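Local coordinates for protein malonyl CoA-ACP transacylase (Xanthomonas oryzae pv. oryzae, PDB 3K89) that probably transfers the malonyl group from malonyl-CoA to holo-acyl carrier protein, the step that supplies malonyl-ACP for fatty acid synthesis, at residues Val157-Ile169 with Gln252-Gln264. Numbering follows the deposited sequence.
Sequences VVVPANFNSPGQI and QLYLPVQWTGCVQ
The phenyl ring of F163 and the side-chain amide of Q258 run alongside each other, their planes 17° apart, with Q258 NE2 3.5 Å from F163 CD2. The amide gets there because the glutamine chain folds at chi2 (-68°). P256 also meets the ring obliquely, its CB 3.6 Å from F163 CE2, and the O of V257 sits at the ring's edge, near its plane. The indole of W259 takes the O of N164 at its edge, in plane, 3.5 Å from CD1, while V263 CG2, one turn on, lies over one face near the rim. With CG anti to the backbone N (chi1 -174°), the indole swings off toward H93 and L286.

The backbones of the two segments pair in parallel. V257 N donates to A161 O, and V257 O accepts F163 N at 2.9 Å. The same strand then meets the start of helix 259-268: F163 O accepts T260 N at 3.0 Å. T260 OG1 leans on S165, 3.2 Å from its CA.

On the other side of the strand pair from F163 and Q258, N162 and V257 point the same way, the N162 side chain lying near a bound glycerol and V257 against H203 and close to S94, the predicted catalytic pair. The short, weakly bonded strand 257-258 is the outermost strand of the mixed sheet, paired in parallel with 158-165. It joins the small ferredoxin-like subdomain to the larger α/β part beside the active-site cleft, as in other FabD-type malonyltransferases.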
loop_
_atom_site.group_PDB
_atom_site.type_symbol
_atom_site.label_atom_id
_atom_site.label_comp_id
_atom_site.label_asym_id
_atom_site.label_seq_id
_atom_site.Cartn_x
_atom_site.Cartn_y
_atom_site.Cartn_z
ATOM N N VAL A 157 7.694 21.364 5.851
ATOM C CA VAL A 157 7.209 20.567 4.726
ATOM C C VAL A 157 5.759 20.159 4.936
ATOM O O VAL A 157 5.411 19.591 5.970
ATOM C CB VAL A 157 8.101 19.307 4.513
ATOM C CG1 VAL A 157 7.440 18.332 3.503
ATOM C CG2 VAL A 157 9.503 19.720 4.043
ATOM N N VAL A 158 4.907 20.485 3.969
ATOM C CA VAL A 158 3.579 19.881 3.889
ATOM C C VAL A 158 3.215 19.753 2.423
ATOM O O VAL A 158 3.231 20.737 1.674
ATOM C CB VAL A 158 2.485 20.636 4.720
ATOM C CG1 VAL A 158 2.384 22.113 4.316
ATOM C CG2 VAL A 158 1.121 19.928 4.623
ATOM N N VAL A 159 2.923 18.529 2.010
ATOM C CA VAL A 159 2.722 18.226 0.594
ATOM C C VAL A 159 1.646 17.154 0.455
ATOM O O VAL A 159 1.377 16.414 1.403
ATOM C CB VAL A 159 4.042 17.688 -0.079
ATOM C CG1 VAL A 159 5.148 18.754 -0.164
ATOM C CG2 VAL A 159 4.554 16.399 0.595
ATOM N N PRO A 160 1.017 17.058 -0.735
ATOM C CA PRO A 160 0.218 15.864 -1.027
ATOM C C PRO A 160 1.097 14.612 -0.924
ATOM O O PRO A 160 2.213 14.576 -1.480
ATOM C CB PRO A 160 -0.255 16.090 -2.471
ATOM C CG PRO A 160 0.616 17.166 -3.029
ATOM C CD PRO A 160 1.020 18.024 -1.850
ATOM N N ALA A 161 0.606 13.622 -0.182
ATOM C CA ALA A 161 1.340 12.368 0.024
ATOM C C ALA A 161 0.636 11.195 -0.670
ATOM O O ALA A 161 1.299 10.244 -1.103
ATOM C CB ALA A 161 1.488 12.086 1.527
ATOM N N ASN A 162 -0.688 11.234 -0.756
ATOM C CA ASN A 162 -1.416 10.240 -1.566
ATOM C C ASN A 162 -2.479 10.949 -2.399
ATOM O O ASN A 162 -3.285 11.699 -1.837
ATOM C CB ASN A 162 -2.265 9.263 -0.744
ATOM C CG ASN A 162 -1.490 8.329 0.211
ATOM O OD1 ASN A 162 -0.248 8.232 0.269
ATOM N ND2 ASN A 162 -2.273 7.609 0.954
ATOM N N PHE A 163 -2.526 10.655 -3.691
ATOM C CA PHE A 163 -3.709 10.945 -4.517
ATOM C C PHE A 163 -4.534 9.666 -4.558
ATOM O O PHE A 163 -4.244 8.776 -5.360
ATOM C CB PHE A 163 -3.288 11.412 -5.920
ATOM C CG PHE A 163 -2.550 12.725 -5.912
ATOM C CD1 PHE A 163 -3.255 13.931 -5.859
ATOM C CD2 PHE A 163 -1.150 12.754 -5.932
ATOM C CE1 PHE A 163 -2.568 15.154 -5.840
ATOM C CE2 PHE A 163 -0.458 13.959 -5.899
ATOM C CZ PHE A 163 -1.168 15.168 -5.862
ATOM N N ASN A 164 -5.518 9.553 -3.661
ATOM C CA ASN A 164 -6.241 8.292 -3.457
ATOM C C ASN A 164 -7.490 8.092 -4.289
ATOM O O ASN A 164 -7.760 6.990 -4.707
ATOM C CB ASN A 164 -6.504 8.024 -1.967
ATOM C CG ASN A 164 -5.248 7.607 -1.247
ATOM O OD1 ASN A 164 -4.325 7.096 -1.882
ATOM N ND2 ASN A 164 -5.196 7.816 0.070
ATOM N N SER A 165 -8.246 9.163 -4.505
ATOM C CA SER A 165 -9.378 9.134 -5.426
ATOM C C SER A 165 -9.761 10.581 -5.659
ATOM O O SER A 165 -9.291 11.454 -4.944
ATOM C CB SER A 165 -10.561 8.357 -4.835
ATOM O OG SER A 165 -11.198 9.065 -3.795
ATOM N N PRO A 166 -10.616 10.848 -6.659
ATOM C CA PRO A 166 -11.152 12.204 -6.669
ATOM C C PRO A 166 -11.846 12.426 -5.325
ATOM O O PRO A 166 -12.541 11.531 -4.833
ATOM C CB PRO A 166 -12.136 12.180 -7.848
ATOM C CG PRO A 166 -11.611 11.093 -8.738
ATOM C CD PRO A 166 -11.083 10.047 -7.801
ATOM N N GLY A 167 -11.573 13.554 -4.677
ATOM C CA GLY A 167 -12.144 13.807 -3.348
ATOM C C GLY A 167 -11.529 13.052 -2.170
ATOM O O GLY A 167 -12.110 13.022 -1.072
ATOM N N GLN A 168 -10.380 12.403 -2.387
ATOM C CA GLN A 168 -9.542 11.969 -1.268
ATOM C C GLN A 168 -8.063 12.192 -1.557
ATOM O O GLN A 168 -7.482 11.542 -2.429
ATOM C CB GLN A 168 -9.766 10.512 -0.824
ATOM C CG GLN A 168 -8.918 10.247 0.458
ATOM C CD GLN A 168 -8.930 8.825 0.999
ATOM O OE1 GLN A 168 -9.978 8.163 1.085
ATOM N NE2 GLN A 168 -7.756 8.367 1.421
ATOM N N ILE A 169 -7.472 13.124 -0.824
ATOM C CA ILE A 169 -6.028 13.339 -0.856
ATOM C C ILE A 169 -5.534 13.261 0.566
ATOM O O ILE A 169 -6.176 13.774 1.495
ATOM C CB ILE A 169 -5.637 14.715 -1.443
ATOM C CG1 ILE A 169 -6.021 14.825 -2.907
ATOM C CG2 ILE A 169 -4.140 14.974 -1.296
ATOM C CD1 ILE A 169 -5.631 16.179 -3.484
ATOM N N GLN A 252 9.448 6.305 -4.908
ATOM C CA GLN A 252 8.153 6.104 -4.259
ATOM C C GLN A 252 8.130 6.672 -2.842
ATOM O O GLN A 252 7.119 7.235 -2.419
ATOM C CB GLN A 252 7.804 4.604 -4.195
ATOM C CG GLN A 252 6.343 4.343 -3.852
ATOM C CD GLN A 252 6.146 3.149 -2.948
ATOM O OE1 GLN A 252 6.775 3.055 -1.890
ATOM N NE2 GLN A 252 5.250 2.231 -3.336
ATOM N N LEU A 253 9.228 6.508 -2.098
ATOM C CA LEU A 253 9.178 6.773 -0.659
ATOM C C LEU A 253 8.969 8.240 -0.312
ATOM O O LEU A 253 8.356 8.559 0.724
ATOM C CB LEU A 253 10.456 6.253 0.006
ATOM C CG LEU A 253 10.302 5.942 1.495
ATOM C CD1 LEU A 253 9.487 4.682 1.711
ATOM C CD2 LEU A 253 11.643 5.816 2.179
ATOM N N TYR A 254 9.473 9.128 -1.162
ATOM C CA TYR A 254 9.440 10.575 -0.860
ATOM C C TYR A 254 8.558 11.369 -1.809
ATOM O O TYR A 254 8.434 12.589 -1.672
ATOM C CB TYR A 254 10.853 11.175 -0.801
ATOM C CG TYR A 254 11.675 11.078 -2.070
ATOM C CD1 TYR A 254 12.544 10.013 -2.262
ATOM C CD2 TYR A 254 11.610 12.067 -3.058
ATOM C CE1 TYR A 254 13.331 9.916 -3.409
ATOM C CE2 TYR A 254 12.390 11.982 -4.219
ATOM C CZ TYR A 254 13.249 10.904 -4.384
ATOM O OH TYR A 254 14.032 10.791 -5.520
ATOM N N LEU A 255 7.938 10.676 -2.761
ATOM C CA LEU A 255 7.009 11.300 -3.705
ATOM C C LEU A 255 5.586 10.763 -3.516
ATOM O O LEU A 255 5.393 9.700 -2.939
ATOM C CB LEU A 255 7.510 11.099 -5.139
ATOM C CG LEU A 255 8.805 11.846 -5.478
ATOM C CD1 LEU A 255 9.320 11.458 -6.842
ATOM C CD2 LEU A 255 8.614 13.371 -5.376
ATOM N N PRO A 256 4.567 11.519 -3.977
ATOM C CA PRO A 256 3.190 11.106 -3.739
ATOM C C PRO A 256 2.806 9.796 -4.398
ATOM O O PRO A 256 3.235 9.503 -5.515
ATOM C CB PRO A 256 2.340 12.261 -4.304
ATOM C CG PRO A 256 3.248 13.238 -4.866
ATOM C CD PRO A 256 4.676 12.870 -4.565
ATOM N N VAL A 257 2.008 9.010 -3.687
ATOM C CA VAL A 257 1.421 7.803 -4.272
ATOM C C VAL A 257 0.349 8.230 -5.259
ATOM O O VAL A 257 -0.619 8.879 -4.887
ATOM C CB VAL A 257 0.806 6.906 -3.170
ATOM C CG1 VAL A 257 -0.077 5.785 -3.738
ATOM C CG2 VAL A 257 1.896 6.298 -2.324
ATOM N N GLN A 258 0.536 7.864 -6.525
ATOM C CA GLN A 258 -0.435 8.224 -7.569
ATOM C C GLN A 258 -1.462 7.096 -7.683
ATOM O O GLN A 258 -1.470 6.335 -8.666
ATOM C CB GLN A 258 0.283 8.438 -8.920
ATOM C CG GLN A 258 1.418 9.498 -8.904
ATOM C CD GLN A 258 0.948 10.928 -8.710
ATOM O OE1 GLN A 258 1.752 11.803 -8.353
ATOM N NE2 GLN A 258 -0.332 11.193 -8.965
ATOM N N TRP A 259 -2.284 6.922 -6.643
ATOM C CA TRP A 259 -3.182 5.766 -6.631
ATOM C C TRP A 259 -4.259 5.913 -7.708
ATOM O O TRP A 259 -4.512 4.969 -8.468
ATOM C CB TRP A 259 -3.786 5.478 -5.235
ATOM C CG TRP A 259 -4.574 4.182 -5.278
ATOM C CD1 TRP A 259 -5.948 4.015 -5.159
ATOM C CD2 TRP A 259 -4.038 2.883 -5.557
ATOM N NE1 TRP A 259 -6.269 2.686 -5.322
ATOM C CE2 TRP A 259 -5.121 1.971 -5.554
ATOM C CE3 TRP A 259 -2.734 2.400 -5.780
ATOM C CZ2 TRP A 259 -4.947 0.596 -5.789
ATOM C CZ3 TRP A 259 -2.556 1.033 -5.989
ATOM C CH2 TRP A 259 -3.665 0.146 -6.004
ATOM N N THR A 260 -4.844 7.103 -7.807
ATOM C CA THR A 260 -5.812 7.375 -8.888
ATOM C C THR A 260 -5.198 7.048 -10.241
ATOM O O THR A 260 -5.815 6.340 -11.034
ATOM C CB THR A 260 -6.307 8.816 -8.820
ATOM O OG1 THR A 260 -7.005 8.979 -7.588
ATOM C CG2 THR A 260 -7.278 9.140 -9.971
ATOM N N GLY A 261 -3.971 7.517 -10.463
ATOM C CA GLY A 261 -3.243 7.273 -11.705
ATOM C C GLY A 261 -3.028 5.798 -11.977
ATOM O O GLY A 261 -3.189 5.343 -13.112
ATOM N N CYS A 262 -2.656 5.035 -10.946
ATOM C CA CYS A 262 -2.437 3.593 -11.121
ATOM C C CYS A 262 -3.718 2.875 -11.540
ATOM O O CYS A 262 -3.702 2.040 -12.433
ATOM C CB CYS A 262 -1.895 2.962 -9.821
ATOM S SG CYS A 262 -0.157 3.373 -9.492
ATOM N N VAL A 263 -4.832 3.214 -10.902
ATOM C CA VAL A 263 -6.119 2.583 -11.213
ATOM C C VAL A 263 -6.564 2.978 -12.627
ATOM O O VAL A 263 -6.994 2.124 -13.395
ATOM C CB VAL A 263 -7.188 2.920 -10.157
ATOM C CG1 VAL A 263 -8.571 2.385 -10.556
ATOM C CG2 VAL A 263 -6.791 2.320 -8.783
ATOM N N GLN A 264 -6.421 4.251 -12.966
ATOM C CA GLN A 264 -6.715 4.711 -14.338
ATOM C C GLN A 264 -5.823 4.013 -15.367
ATOM O O GLN A 264 -6.280 3.686 -16.475
ATOM C CB GLN A 264 -6.579 6.241 -14.441
ATOM C CG GLN A 264 -7.703 6.976 -13.707
ATOM C CD GLN A 264 -7.462 8.483 -13.570
ATOM O OE1 GLN A 264 -6.339 8.970 -13.701
ATOM N NE2 GLN A 264 -8.530 9.222 -13.300
#